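Local coordinates for LPS-assembly lipoprotein (Caulobacter crescentus, PDB 4KWY), which probably takes part, as an LptE-family lipoprotein, in the assembly of lipopolysaccharide at the outer membrane, at residues E19-Y24 against G114-A119; Y24-Q29 against L46-N51; E86-R91 against A131-G136. All coordinates share one frame; numbering follows the deposited sequence.

Two helices, 21-34 and 104-135, pack on one mixed sheet, and the three contacts lie at different depths. Contact 1 is partly buried, with Gln115 buried and Glu116 exposed, and joins the helices through polar ends: an arginine meets an amide and, more loosely, a carboxylate. Contact 2, its centre about 7 Å from that of contact 1, uses the same helix 21-34 but turns to the sheet, with purely apolar chemistry; two of its four touching residues are buried. Contact 3 belongs to the surface, about 22 Å from contact 1 between centres. It shares helix 104-135 with contact 1, near its C-terminal end, and rests on stacked aromatic rings against strand 86-99.

Contact 1. Residues E19-Y24 against G114-A119; sequences EGRGGY and GQERAA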
ATOM      1  N   GLU A  19      -8.409   6.688  -8.347  1.00 59.64           N
ATOM      2  CA  GLU A  19      -8.856   5.556  -9.158  1.00 62.07           C
ATOM      3  C   GLU A  19      -7.673   4.711  -9.666  1.00 63.81           C
ATOM      4  O   GLU A  19      -6.751   5.254 -10.291  1.00 64.86           O
ATOM      5  CB  GLU A  19      -9.660   6.071 -10.360  1.00 67.45           C
ATOM      6  CG  GLU A  19     -11.121   6.362 -10.065  1.00 83.64           C
ATOM      7  CD  GLU A  19     -12.010   6.419 -11.298  1.00117.95           C
ATOM      8  OE1 GLU A  19     -11.904   5.515 -12.161  1.00110.81           O
ATOM      9  OE2 GLU A  19     -12.835   7.358 -11.385  1.00118.20           O
ATOM     10  N   GLY A  20      -7.699   3.415  -9.370  1.00 56.21           N
ATOM     11  CA  GLY A  20      -6.653   2.499  -9.794  1.00 53.85           C
ATOM     12  C   GLY A  20      -6.646   1.211  -9.009  1.00 55.05           C
ATOM     13  O   GLY A  20      -6.988   1.222  -7.827  1.00 52.72           O
ATOM     14  N   ARG A  21      -6.228   0.086  -9.647  1.00 52.60           N
ATOM     15  CA  ARG A  21      -6.189  -1.212  -8.959  1.00 50.52           C
ATOM     16  C   ARG A  21      -5.177  -1.195  -7.794  1.00 49.10           C
ATOM     17  O   ARG A  21      -5.540  -1.608  -6.693  1.00 49.24           O
ATOM     18  CB  ARG A  21      -5.922  -2.401  -9.902  1.00 48.68           C
ATOM     19  CG  ARG A  21      -6.062  -3.722  -9.141  1.00 47.00           C
ATOM     20  CD  ARG A  21      -6.470  -4.908  -9.972  1.00 49.32           C
ATOM     21  NE  ARG A  21      -5.872  -6.132  -9.440  1.00 63.19           N
ATOM     22  CZ  ARG A  21      -6.442  -6.916  -8.533  1.00 80.91           C
ATOM     23  NH1 ARG A  21      -7.656  -6.634  -8.069  1.00 67.31           N
ATOM     24  NH2 ARG A  21      -5.800  -7.984  -8.075  1.00 66.17           N
ATOM     25  N   GLY A  22      -3.973  -0.668  -8.038  1.00 41.12           N
ATOM     26  CA  GLY A  22      -2.914  -0.531  -7.041  1.00 38.13           C
ATOM     27  C   GLY A  22      -3.301   0.273  -5.819  1.00 42.89           C
ATOM     28  O   GLY A  22      -3.127  -0.196  -4.692  1.00 42.23           O
ATOM     29  N   GLY A  23      -3.867   1.466  -6.034  1.00 39.95           N
ATOM     30  CA  GLY A  23      -4.330   2.316  -4.943  1.00 38.84           C
ATOM     31  C   GLY A  23      -5.495   1.689  -4.211  1.00 45.49           C
ATOM     32  O   GLY A  23      -5.600   1.820  -2.988  1.00 43.94           O
ATOM     33  N   TYR A  24      -6.374   0.970  -4.955  1.00 46.07           N
ATOM     34  CA  TYR A  24      -7.498   0.259  -4.349  1.00 48.47           C
ATOM     35  C   TYR A  24      -6.974  -0.849  -3.441  1.00 49.49           C
ATOM     36  O   TYR A  24      -7.374  -0.912  -2.288  1.00 50.18           O
ATOM     37  CB  TYR A  24      -8.458  -0.306  -5.419  1.00 54.50           C
ATOM     38  CG  TYR A  24      -9.579  -1.168  -4.864  1.00 61.07           C
ATOM     39  CD1 TYR A  24     -10.722  -0.592  -4.308  1.00 65.34           C
ATOM     40  CD2 TYR A  24      -9.502  -2.559  -4.906  1.00 63.36           C
ATOM     41  CE1 TYR A  24     -11.756  -1.382  -3.793  1.00 69.28           C
ATOM     42  CE2 TYR A  24     -10.523  -3.359  -4.387  1.00 66.97           C
ATOM     43  CZ  TYR A  24     -11.654  -2.768  -3.841  1.00 77.73           C
ATOM     44  OH  TYR A  24     -12.660  -3.570  -3.346  1.00 80.96           O
ATOM     45  N   GLY A 114      -0.094 -11.915  -6.984  1.00 39.87           N
ATOM     46  CA  GLY A 114       1.135 -11.122  -6.979  1.00 37.43           C
ATOM     47  C   GLY A 114       0.853  -9.669  -6.618  1.00 40.39           C
ATOM     48  O   GLY A 114       1.538  -9.068  -5.779  1.00 39.11           O
ATOM     49  N   GLN A 115      -0.200  -9.112  -7.205  1.00 37.33           N
ATOM     50  CA  GLN A 115      -0.633  -7.739  -6.935  1.00 36.18           C
ATOM     51  C   GLN A 115      -1.052  -7.532  -5.459  1.00 40.32           C
ATOM     52  O   GLN A 115      -0.685  -6.516  -4.844  1.00 40.06           O
ATOM     53  CB  GLN A 115      -1.769  -7.381  -7.879  1.00 39.15           C
ATOM     54  CG  GLN A 115      -1.257  -7.150  -9.289  1.00 46.88           C
ATOM     55  CD  GLN A 115      -2.310  -6.659 -10.222  1.00 53.72           C
ATOM     56  OE1 GLN A 115      -3.473  -7.090 -10.182  1.00 43.32           O
ATOM     57  NE2 GLN A 115      -1.903  -5.774 -11.115  1.00 52.97           N
ATOM     58  N   GLU A 116      -1.755  -8.518  -4.881  1.00 37.09           N
ATOM     59  CA  GLU A 116      -2.182  -8.513  -3.483  1.00 36.76           C
ATOM     60  C   GLU A 116      -0.968  -8.578  -2.545  1.00 39.82           C
ATOM     61  O   GLU A 116      -0.909  -7.854  -1.548  1.00 39.30           O
ATOM     62  CB  GLU A 116      -3.143  -9.685  -3.218  1.00 40.02           C
ATOM     63  CG  GLU A 116      -4.595  -9.312  -3.481  1.00 61.57           C
ATOM     64  CD  GLU A 116      -5.471 -10.366  -4.141  1.00 93.47           C
ATOM     65  OE1 GLU A 116      -5.244 -11.578  -3.902  1.00 71.85           O
ATOM     66  OE2 GLU A 116      -6.407  -9.970  -4.879  1.00 91.21           O
ATOM     67  N   ARG A 117       0.025  -9.420  -2.895  1.00 35.10           N
ATOM     68  CA  ARG A 117       1.245  -9.603  -2.125  1.00 32.74           C
ATOM     69  C   ARG A 117       2.121  -8.334  -2.164  1.00 36.53           C
ATOM     70  O   ARG A 117       2.679  -7.951  -1.132  1.00 35.24           O
ATOM     71  CB  ARG A 117       1.994 -10.831  -2.629  1.00 30.99           C
ATOM     72  CG  ARG A 117       1.314 -12.128  -2.181  1.00 31.10           C
ATOM     73  CD  ARG A 117       2.216 -13.325  -2.413  1.00 27.64           C
ATOM     74  NE  ARG A 117       2.246 -13.727  -3.813  1.00 27.41           N
ATOM     75  CZ  ARG A 117       3.274 -13.526  -4.631  1.00 39.86           C
ATOM     76  NH1 ARG A 117       4.379 -12.940  -4.187  1.00 26.01           N
ATOM     77  NH2 ARG A 117       3.209 -13.918  -5.892  1.00 28.00           N
ATOM     78  N   ALA A 118       2.185  -7.652  -3.327  1.00 35.12           N
ATOM     79  CA  ALA A 118       2.904  -6.378  -3.463  1.00 34.19           C
ATOM     80  C   ALA A 118       2.241  -5.337  -2.571  1.00 38.00           C
ATOM     81  O   ALA A 118       2.912  -4.744  -1.724  1.00 37.45           O
ATOM     82  CB  ALA A 118       2.912  -5.929  -4.920  1.00 35.07           C
ATOM     83  N   ALA A 119       0.897  -5.209  -2.678  1.00 35.48           N
ATOM     84  CA  ALA A 119       0.109  -4.253  -1.882  1.00 35.73           C
ATOM     85  C   ALA A 119       0.229  -4.521  -0.365  1.00 40.78           C
ATOM     86  O   ALA A 119       0.293  -3.567   0.407  1.00 41.75           O
ATOM     87  CB  ALA A 119      -1.353  -4.274  -2.306  1.00 37.34           C
TER
HETATM   88  O   HOH W   1      -8.479  -9.370  -6.534  1.00 70.61           O
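Arg21, in the first turn of helix 21-34, reaches across to Gln115 and Glu116 on helix 104-135, and so ties together the two helices that pack on the sheet of this LptE-family alpha/beta fold. The main link is a nearly straight hydrogen bond from Arg21 NE to Gln115 OE1, 2.7 Å long with an N-H...O angle of 170°. The oxygen lies in the guanidinium plane, at the group's edge, whereas the donor stands well above the amide's carbonyl plane. A second N-H of the same group, on Arg21 NH2, gives a weak bond to Gln115 OE1 at 3.3 Å, so two donors converge on one acceptor and probably help to fix the turn of the guanidinium group.

Glu116 approaches the same edge with its carboxylate plane steeply inclined to the guanidinium. The ion pair between Arg21 NH2 and Glu116 OE2 is long at 3.8 Å. A water completes the link: it accepts from Arg21 NH1 at 3.2 Å and donates to Glu116 OE2 at 2.7 Å, so a water bridge supplements the charge attraction.

Behind these groups stand the elements that place them. Arg21 carries its CG anti to the backbone N (chi1 -173°), and a bend at chi3 then presents NE to the amide. Gln115 is buried, and its NE2 is hydrogen-bonded to Phe55 O, which assigns the amide's two ends and leaves OE1 directed at Arg21. Glu52 receives the N-H groups of Gly22 and Gly23 at the start of helix 21-34. Gly20 takes the N-cap position of that helix, its O accepting the backbone N-H of Tyr24 at 2.9 Å.

Contact 2. Residues Y24-Q29 against L46-N51; sequences YLLREQ and LYLSVN
Leu26 holds its CG anti to the backbone N (chi1 -177°), which extends the branched end from the helix toward the strand, while Leu48 has CG anti to its carbonyl carbon (chi1 -55°) and sends CD1 out to meet it. The two leucines interlock through their branches: Leu48 CD1 comes within 3.7 Å of the methine Leu26 CG and also lies close to Leu26 CD2. That same Leu26 methyl touches the second branch of its partner, Leu48 CD2, at 4.1 Å.

The helix and strand are consecutive elements of a beta-alpha-beta unit made of strand 13-17, helix 21-34 and strand 44-50, in which the two strands are parallel and hydrogen-bonded to each other. Over the segments compared here the helix runs at 145° to the strand, with their axes 9.6 Å apart at the closest point.

Val50, one side-chain step further along the same face of the strand, adds its CG2 to Leu26 CD2 at 4.2 Å. At the other flank Leu48 CD1 lies 4.0 Å from the backbone Arg27 N, so this methyl packs on the helix surface itself as well as on a side chain. Leu26 also touches Val74 of strand 67-80, and Leu48 touches Leu30, one turn further along the helix.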
ATOM      1  N   TYR A  24      -6.374   0.970  -4.955  1.00 46.07           N
ATOM      2  CA  TYR A  24      -7.498   0.259  -4.349  1.00 48.47           C
ATOM      3  C   TYR A  24      -6.974  -0.849  -3.441  1.00 49.49           C
ATOM      4  O   TYR A  24      -7.374  -0.912  -2.288  1.00 50.18           O
ATOM      5  CB  TYR A  24      -8.458  -0.306  -5.419  1.00 54.50           C
ATOM      6  CG  TYR A  24      -9.579  -1.168  -4.864  1.00 61.07           C
ATOM      7  CD1 TYR A  24     -10.722  -0.592  -4.308  1.00 65.34           C
ATOM      8  CD2 TYR A  24      -9.502  -2.559  -4.906  1.00 63.36           C
ATOM      9  CE1 TYR A  24     -11.756  -1.382  -3.793  1.00 69.28           C
ATOM     10  CE2 TYR A  24     -10.523  -3.359  -4.387  1.00 66.97           C
ATOM     11  CZ  TYR A  24     -11.654  -2.768  -3.841  1.00 77.73           C
ATOM     12  OH  TYR A  24     -12.660  -3.570  -3.346  1.00 80.96           O
ATOM     13  N   LEU A  25      -6.072  -1.705  -3.950  1.00 44.59           N
ATOM     14  CA  LEU A  25      -5.480  -2.809  -3.189  1.00 42.72           C
ATOM     15  C   LEU A  25      -4.647  -2.295  -2.009  1.00 42.75           C
ATOM     16  O   LEU A  25      -4.788  -2.813  -0.903  1.00 41.43           O
ATOM     17  CB  LEU A  25      -4.624  -3.725  -4.082  1.00 42.28           C
ATOM     18  CG  LEU A  25      -5.341  -4.615  -5.124  1.00 48.78           C
ATOM     19  CD1 LEU A  25      -4.329  -5.396  -5.946  1.00 47.74           C
ATOM     20  CD2 LEU A  25      -6.314  -5.609  -4.471  1.00 53.49           C
ATOM     21  N   LEU A  26      -3.801  -1.273  -2.232  1.00 38.28           N
ATOM     22  CA  LEU A  26      -2.964  -0.711  -1.171  1.00 36.56           C
ATOM     23  C   LEU A  26      -3.819  -0.077  -0.093  1.00 43.79           C
ATOM     24  O   LEU A  26      -3.547  -0.305   1.073  1.00 44.37           O
ATOM     25  CB  LEU A  26      -1.912   0.293  -1.714  1.00 34.91           C
ATOM     26  CG  LEU A  26      -0.927   0.896  -0.682  1.00 36.21           C
ATOM     27  CD1 LEU A  26      -0.271  -0.163   0.163  1.00 35.40           C
ATOM     28  CD2 LEU A  26       0.104   1.708  -1.331  1.00 33.12           C
ATOM     29  N   ARG A  27      -4.852   0.693  -0.467  1.00 44.33           N
ATOM     30  CA  ARG A  27      -5.765   1.355   0.483  1.00 45.47           C
ATOM     31  C   ARG A  27      -6.471   0.313   1.364  1.00 52.67           C
ATOM     32  O   ARG A  27      -6.509   0.472   2.587  1.00 53.07           O
ATOM     33  CB  ARG A  27      -6.797   2.210  -0.273  1.00 43.84           C
ATOM     34  CG  ARG A  27      -7.606   3.174   0.607  1.00 53.62           C
ATOM     35  CD  ARG A  27      -8.997   3.516   0.062  1.00 63.24           C
ATOM     36  NE  ARG A  27      -9.020   3.866  -1.366  1.00 84.70           N
ATOM     37  CZ  ARG A  27      -9.621   3.145  -2.319  1.00 99.24           C
ATOM     38  NH1 ARG A  27     -10.268   2.024  -2.009  1.00 89.79           N
ATOM     39  NH2 ARG A  27      -9.566   3.532  -3.588  1.00 74.09           N
ATOM     40  N   GLU A  28      -6.988  -0.763   0.732  1.00 51.25           N
ATOM     41  CA  GLU A  28      -7.666  -1.894   1.366  1.00 53.26           C
ATOM     42  C   GLU A  28      -6.724  -2.541   2.373  1.00 55.98           C
ATOM     43  O   GLU A  28      -7.130  -2.766   3.510  1.00 59.33           O
ATOM     44  CB  GLU A  28      -8.101  -2.911   0.291  1.00 56.09           C
ATOM     45  CG  GLU A  28      -9.229  -3.843   0.700  1.00 75.10           C
ATOM     46  CD  GLU A  28      -9.600  -4.917  -0.311  1.00110.70           C
ATOM     47  OE1 GLU A  28      -8.684  -5.538  -0.901  1.00116.27           O
ATOM     48  OE2 GLU A  28     -10.816  -5.172  -0.472  1.00106.04           O
ATOM     49  N   GLN A  29      -5.451  -2.766   1.983  1.00 46.38           N
ATOM     50  CA  GLN A  29      -4.423  -3.357   2.834  1.00 44.12           C
ATOM     51  C   GLN A  29      -4.053  -2.454   3.989  1.00 45.97           C
ATOM     52  O   GLN A  29      -3.824  -2.954   5.083  1.00 46.87           O
ATOM     53  CB  GLN A  29      -3.163  -3.697   2.016  1.00 44.18           C
ATOM     54  CG  GLN A  29      -3.228  -5.030   1.261  1.00 52.65           C
ATOM     55  CD  GLN A  29      -3.560  -6.184   2.167  1.00 67.82           C
ATOM     56  OE1 GLN A  29      -2.901  -6.419   3.179  1.00 57.58           O
ATOM     57  NE2 GLN A  29      -4.664  -6.846   1.890  1.00 72.22           N
ATOM     58  N   LEU A  46      -3.963  10.131   4.578  1.00 37.14           N
ATOM     59  CA  LEU A  46      -2.824   9.535   3.909  1.00 35.16           C
ATOM     60  C   LEU A  46      -3.143   9.412   2.426  1.00 38.39           C
ATOM     61  O   LEU A  46      -3.992   8.604   2.048  1.00 37.87           O
ATOM     62  CB  LEU A  46      -2.430   8.170   4.533  1.00 34.18           C
ATOM     63  CG  LEU A  46      -1.285   7.421   3.841  1.00 36.69           C
ATOM     64  CD1 LEU A  46       0.002   8.199   3.906  1.00 36.70           C
ATOM     65  CD2 LEU A  46      -1.098   6.044   4.437  1.00 38.95           C
ATOM     66  N   TYR A  47      -2.433  10.196   1.591  1.00 34.93           N
ATOM     67  CA  TYR A  47      -2.596  10.207   0.132  1.00 33.13           C
ATOM     68  C   TYR A  47      -1.625   9.284  -0.537  1.00 38.44           C
ATOM     69  O   TYR A  47      -0.419   9.481  -0.407  1.00 39.26           O
ATOM     70  CB  TYR A  47      -2.401  11.612  -0.414  1.00 31.67           C
ATOM     71  CG  TYR A  47      -3.666  12.394  -0.369  1.00 30.96           C
ATOM     72  CD1 TYR A  47      -3.993  13.156   0.748  1.00 33.21           C
ATOM     73  CD2 TYR A  47      -4.528  12.423  -1.461  1.00 30.69           C
ATOM     74  CE1 TYR A  47      -5.130  13.960   0.760  1.00 32.91           C
ATOM     75  CE2 TYR A  47      -5.685  13.190  -1.444  1.00 31.47           C
ATOM     76  CZ  TYR A  47      -5.987  13.952  -0.328  1.00 34.69           C
ATOM     77  OH  TYR A  47      -7.149  14.684  -0.317  1.00 31.44           O
ATOM     78  N   LEU A  48      -2.142   8.313  -1.292  1.00 35.57           N
ATOM     79  CA  LEU A  48      -1.297   7.350  -1.975  1.00 35.68           C
ATOM     80  C   LEU A  48      -1.197   7.654  -3.450  1.00 40.33           C
ATOM     81  O   LEU A  48      -2.226   7.853  -4.082  1.00 41.04           O
ATOM     82  CB  LEU A  48      -1.860   5.939  -1.797  1.00 35.02           C
ATOM     83  CG  LEU A  48      -2.115   5.433  -0.403  1.00 37.69           C
ATOM     84  CD1 LEU A  48      -2.810   4.105  -0.494  1.00 37.96           C
ATOM     85  CD2 LEU A  48      -0.816   5.284   0.377  1.00 36.50           C
ATOM     86  N   SER A  49       0.035   7.681  -4.004  1.00 37.08           N
ATOM     87  CA  SER A  49       0.245   7.871  -5.449  1.00 38.18           C
ATOM     88  C   SER A  49       0.964   6.654  -5.997  1.00 41.07           C
ATOM     89  O   SER A  49       2.195   6.559  -5.964  1.00 40.77           O
ATOM     90  CB  SER A  49       1.002   9.154  -5.764  1.00 40.79           C
ATOM     91  OG  SER A  49       0.247  10.242  -5.280  1.00 55.42           O
ATOM     92  N   VAL A  50       0.173   5.687  -6.431  1.00 37.94           N
ATOM     93  CA  VAL A  50       0.693   4.462  -7.009  1.00 37.57           C
ATOM     94  C   VAL A  50       0.932   4.706  -8.492  1.00 44.71           C
ATOM     95  O   VAL A  50       0.096   5.314  -9.164  1.00 42.71           O
ATOM     96  CB  VAL A  50      -0.232   3.223  -6.774  1.00 39.63           C
ATOM     97  CG1 VAL A  50       0.396   1.947  -7.362  1.00 38.22           C
ATOM     98  CG2 VAL A  50      -0.513   3.024  -5.283  1.00 38.22           C
ATOM     99  N   ASN A  51       2.067   4.172  -9.008  1.00 44.37           N
ATOM    100  CA  ASN A  51       2.372   4.157 -10.436  1.00 45.46           C
ATOM    101  C   ASN A  51       1.563   2.982 -10.990  1.00 50.15           C
ATOM    102  O   ASN A  51       1.993   1.825 -10.934  1.00 50.45           O
ATOM    103  CB  ASN A  51       3.877   4.029 -10.656  1.00 43.32           C
ATOM    104  CG  ASN A  51       4.295   4.120 -12.090  1.00 57.58           C
ATOM    105  OD1 ASN A  51       3.544   3.796 -13.018  1.00 52.61           O
ATOM    106  ND2 ASN A  51       5.520   4.553 -12.301  1.00 50.23           N
TER

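Contact 3. Residues E86-R91 against A131-G136; sequences EVHKGR and ATWLAG
Trp133 lays one face of its indole against His88 and brings its six-membered ring to Val87, and these three residues account for a surface contact in which the C-terminal part of helix 104-135 packs on the start of strand 86-99. The imidazole and the five-membered ring of Trp133 form an offset stack, with centroids 4.0 Å apart and planes only 11° from parallel. Trp133 CD1 lies over the middle of the imidazole face, at 3.6 Å from His88 ND1. The methylene of His88 shares the indole face in a CH-pi contact, His88 CB being 3.8 Å from the centroid of the five-membered ring and close to its normal. With CG of His88 anti to the backbone N (chi1 -168°), the two side chains run antiparallel alongside each other.

Val87 meets the far end of the indole. Its CG2 is 3.5 Å from Trp133 CH2, and Val87 O comes to 3.3 Å from Trp133 CZ2. Val87 and His88 form a classic beta bulge opposite Leu78, which is consistent with two successive residues meeting one tryptophan. Trp133 also touches Leu78 and meets the ring of Tyr44 at a steep angle.

Replacing Trp133 by an alanine is likely to leave the imidazole without its stacking partner and to open a gap beside Val87 CG2.

His88 NE2 is hydrogen-bonded to Asp129 OD1, one turn earlier on helix 104-135. The same helix thus supplies both the carboxylate that holds the imidazole through NE2 and the indole that covers one of its faces; that nearby acidic group would probably make a protonated imidazole easier to accommodate.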
ATOM      1  N   GLU A  86       1.139  19.043   5.225  1.00 43.97           N
ATOM      2  CA  GLU A  86       1.884  17.810   5.071  1.00 43.39           C
ATOM      3  C   GLU A  86       2.769  17.661   6.306  1.00 51.51           C
ATOM      4  O   GLU A  86       3.597  18.535   6.579  1.00 54.82           O
ATOM      5  CB  GLU A  86       2.665  17.855   3.763  1.00 44.63           C
ATOM      6  CG  GLU A  86       3.299  16.535   3.359  1.00 49.64           C
ATOM      7  CD  GLU A  86       4.450  16.765   2.397  1.00 67.49           C
ATOM      8  OE1 GLU A  86       4.188  17.165   1.239  1.00 55.51           O
ATOM      9  OE2 GLU A  86       5.618  16.664   2.838  1.00 70.98           O
ATOM     10  N   VAL A  87       2.527  16.602   7.101  1.00 47.03           N
ATOM     11  CA  VAL A  87       3.219  16.394   8.377  1.00 48.56           C
ATOM     12  C   VAL A  87       4.278  15.309   8.283  1.00 53.34           C
ATOM     13  O   VAL A  87       5.147  15.220   9.173  1.00 55.13           O
ATOM     14  CB  VAL A  87       2.237  16.120   9.554  1.00 52.23           C
ATOM     15  CG1 VAL A  87       1.414  17.360   9.869  1.00 52.76           C
ATOM     16  CG2 VAL A  87       1.343  14.909   9.307  1.00 49.45           C
ATOM     17  N   HIS A  88       4.223  14.509   7.197  1.00 47.81           N
ATOM     18  CA  HIS A  88       5.126  13.396   6.904  1.00 47.01           C
ATOM     19  C   HIS A  88       4.896  12.908   5.484  1.00 48.13           C
ATOM     20  O   HIS A  88       3.782  12.993   4.964  1.00 43.92           O
ATOM     21  CB  HIS A  88       4.896  12.249   7.917  1.00 48.55           C
ATOM     22  CG  HIS A  88       5.938  11.167   7.906  1.00 53.43           C
ATOM     23  ND1 HIS A  88       7.298  11.462   7.890  1.00 58.16           N
ATOM     24  CD2 HIS A  88       5.786   9.822   7.965  1.00 54.38           C
ATOM     25  CE1 HIS A  88       7.918  10.293   7.878  1.00 57.09           C
ATOM     26  NE2 HIS A  88       7.052   9.277   7.936  1.00 55.18           N
ATOM     27  N   LYS A  89       5.943  12.388   4.858  1.00 48.51           N
ATOM     28  CA  LYS A  89       5.848  11.805   3.518  1.00 47.63           C
ATOM     29  C   LYS A  89       6.819  10.588   3.367  1.00 51.53           C
ATOM     30  O   LYS A  89       7.570  10.243   4.302  1.00 52.41           O
ATOM     31  CB  LYS A  89       6.052  12.881   2.424  1.00 50.80           C
ATOM     32  CG  LYS A  89       7.468  13.307   2.079  1.00 52.05           C
ATOM     33  CD  LYS A  89       7.381  14.281   0.912  1.00 64.14           C
ATOM     34  CE  LYS A  89       8.704  14.654   0.293  1.00 85.67           C
ATOM     35  NZ  LYS A  89       8.544  15.670  -0.794  1.00 95.16           N
ATOM     36  N   GLY A  90       6.739   9.921   2.222  1.00 45.06           N
ATOM     37  CA  GLY A  90       7.581   8.777   1.927  1.00 42.83           C
ATOM     38  C   GLY A  90       7.458   8.286   0.503  1.00 46.61           C
ATOM     39  O   GLY A  90       6.629   8.768  -0.287  1.00 43.01           O
ATOM     40  N   ARG A  91       8.340   7.328   0.177  1.00 46.60           N
ATOM     41  CA  ARG A  91       8.419   6.605  -1.084  1.00 47.00           C
ATOM     42  C   ARG A  91       8.599   5.139  -0.725  1.00 49.29           C
ATOM     43  O   ARG A  91       9.373   4.823   0.171  1.00 50.45           O
ATOM     44  CB  ARG A  91       9.544   7.158  -1.981  1.00 53.95           C
ATOM     45  CG  ARG A  91       9.871   6.333  -3.243  1.00 76.61           C
ATOM     46  CD  ARG A  91       8.744   6.202  -4.267  1.00 98.85           C
ATOM     47  NE  ARG A  91       9.143   5.320  -5.369  1.00114.97           N
ATOM     48  CZ  ARG A  91       9.217   5.685  -6.648  1.00133.26           C
ATOM     49  NH1 ARG A  91       8.873   6.912  -7.018  1.00122.28           N
ATOM     50  NH2 ARG A  91       9.614   4.820  -7.569  1.00120.76           N
ATOM     51  N   ALA A 131       4.020   4.088  12.115  1.00 59.53           N
ATOM     52  CA  ALA A 131       4.034   3.682  13.535  1.00 61.69           C
ATOM     53  C   ALA A 131       5.266   4.230  14.232  1.00 66.87           C
ATOM     54  O   ALA A 131       5.175   4.617  15.392  1.00 69.96           O
ATOM     55  CB  ALA A 131       3.989   2.173  13.673  1.00 61.78           C
ATOM     56  N   THR A 132       6.392   4.312  13.499  1.00 62.29           N
ATOM     57  CA  THR A 132       7.675   4.867  13.939  1.00 65.44           C
ATOM     58  C   THR A 132       7.515   6.377  14.129  1.00 69.39           C
ATOM     59  O   THR A 132       8.037   6.939  15.085  1.00 73.30           O
ATOM     60  CB  THR A 132       8.777   4.504  12.907  1.00 78.74           C
ATOM     61  OG1 THR A 132       8.844   3.079  12.784  1.00 81.58           O
ATOM     62  CG2 THR A 132      10.165   5.040  13.286  1.00 81.20           C
ATOM     63  N   TRP A 133       6.772   7.017  13.231  1.00 62.98           N
ATOM     64  CA  TRP A 133       6.511   8.461  13.252  1.00 62.97           C
ATOM     65  C   TRP A 133       5.567   8.848  14.443  1.00 66.68           C
ATOM     66  O   TRP A 133       5.898   9.756  15.209  1.00 68.45           O
ATOM     67  CB  TRP A 133       5.958   8.883  11.881  1.00 57.73           C
ATOM     68  CG  TRP A 133       5.806  10.356  11.727  1.00 58.81           C
ATOM     69  CD1 TRP A 133       6.778  11.259  11.409  1.00 62.75           C
ATOM     70  CD2 TRP A 133       4.593  11.097  11.861  1.00 57.88           C
ATOM     71  NE1 TRP A 133       6.243  12.526  11.351  1.00 61.93           N
ATOM     72  CE2 TRP A 133       4.904  12.456  11.632  1.00 61.99           C
ATOM     73  CE3 TRP A 133       3.275  10.749  12.207  1.00 57.99           C
ATOM     74  CZ2 TRP A 133       3.941  13.463  11.716  1.00 60.62           C
ATOM     75  CZ3 TRP A 133       2.321  11.750  12.293  1.00 58.77           C
ATOM     76  CH2 TRP A 133       2.657  13.085  12.047  1.00 60.00           C
ATOM     77  N   LEU A 134       4.448   8.104  14.623  1.00 63.63           N
ATOM     78  CA  LEU A 134       3.465   8.235  15.708  1.00 67.64           C
ATOM     79  C   LEU A 134       4.030   7.819  17.091  1.00 79.49           C
ATOM     80  O   LEU A 134       3.478   8.226  18.121  1.00 82.30           O
ATOM     81  CB  LEU A 134       2.231   7.371  15.425  1.00 65.99           C
ATOM     82  CG  LEU A 134       1.145   7.914  14.515  1.00 68.98           C
ATOM     83  CD1 LEU A 134       0.273   6.790  14.049  1.00 67.07           C
ATOM     84  CD2 LEU A 134       0.285   8.990  15.215  1.00 72.32           C
ATOM     85  N   ALA A 135       5.078   6.953  17.112  1.00 78.15           N
ATOM     86  CA  ALA A 135       5.745   6.521  18.348  1.00 82.47           C
ATOM     87  C   ALA A 135       6.544   7.674  18.947  1.00 89.62           C
ATOM     88  O   ALA A 135       6.683   7.742  20.177  1.00 94.31           O
ATOM     89  CB  ALA A 135       6.647   5.321  18.094  1.00 82.42           C
ATOM     90  N   GLY A 136       7.033   8.574  18.085  1.00 83.90           N
ATOM     91  CA  GLY A 136       7.748   9.773  18.503  1.00 87.66           C
ATOM     92  C   GLY A 136       6.865  10.663  19.368  1.00 93.59           C
ATOM     93  O   GLY A 136       7.345  11.282  20.315  1.00 98.60           O
TER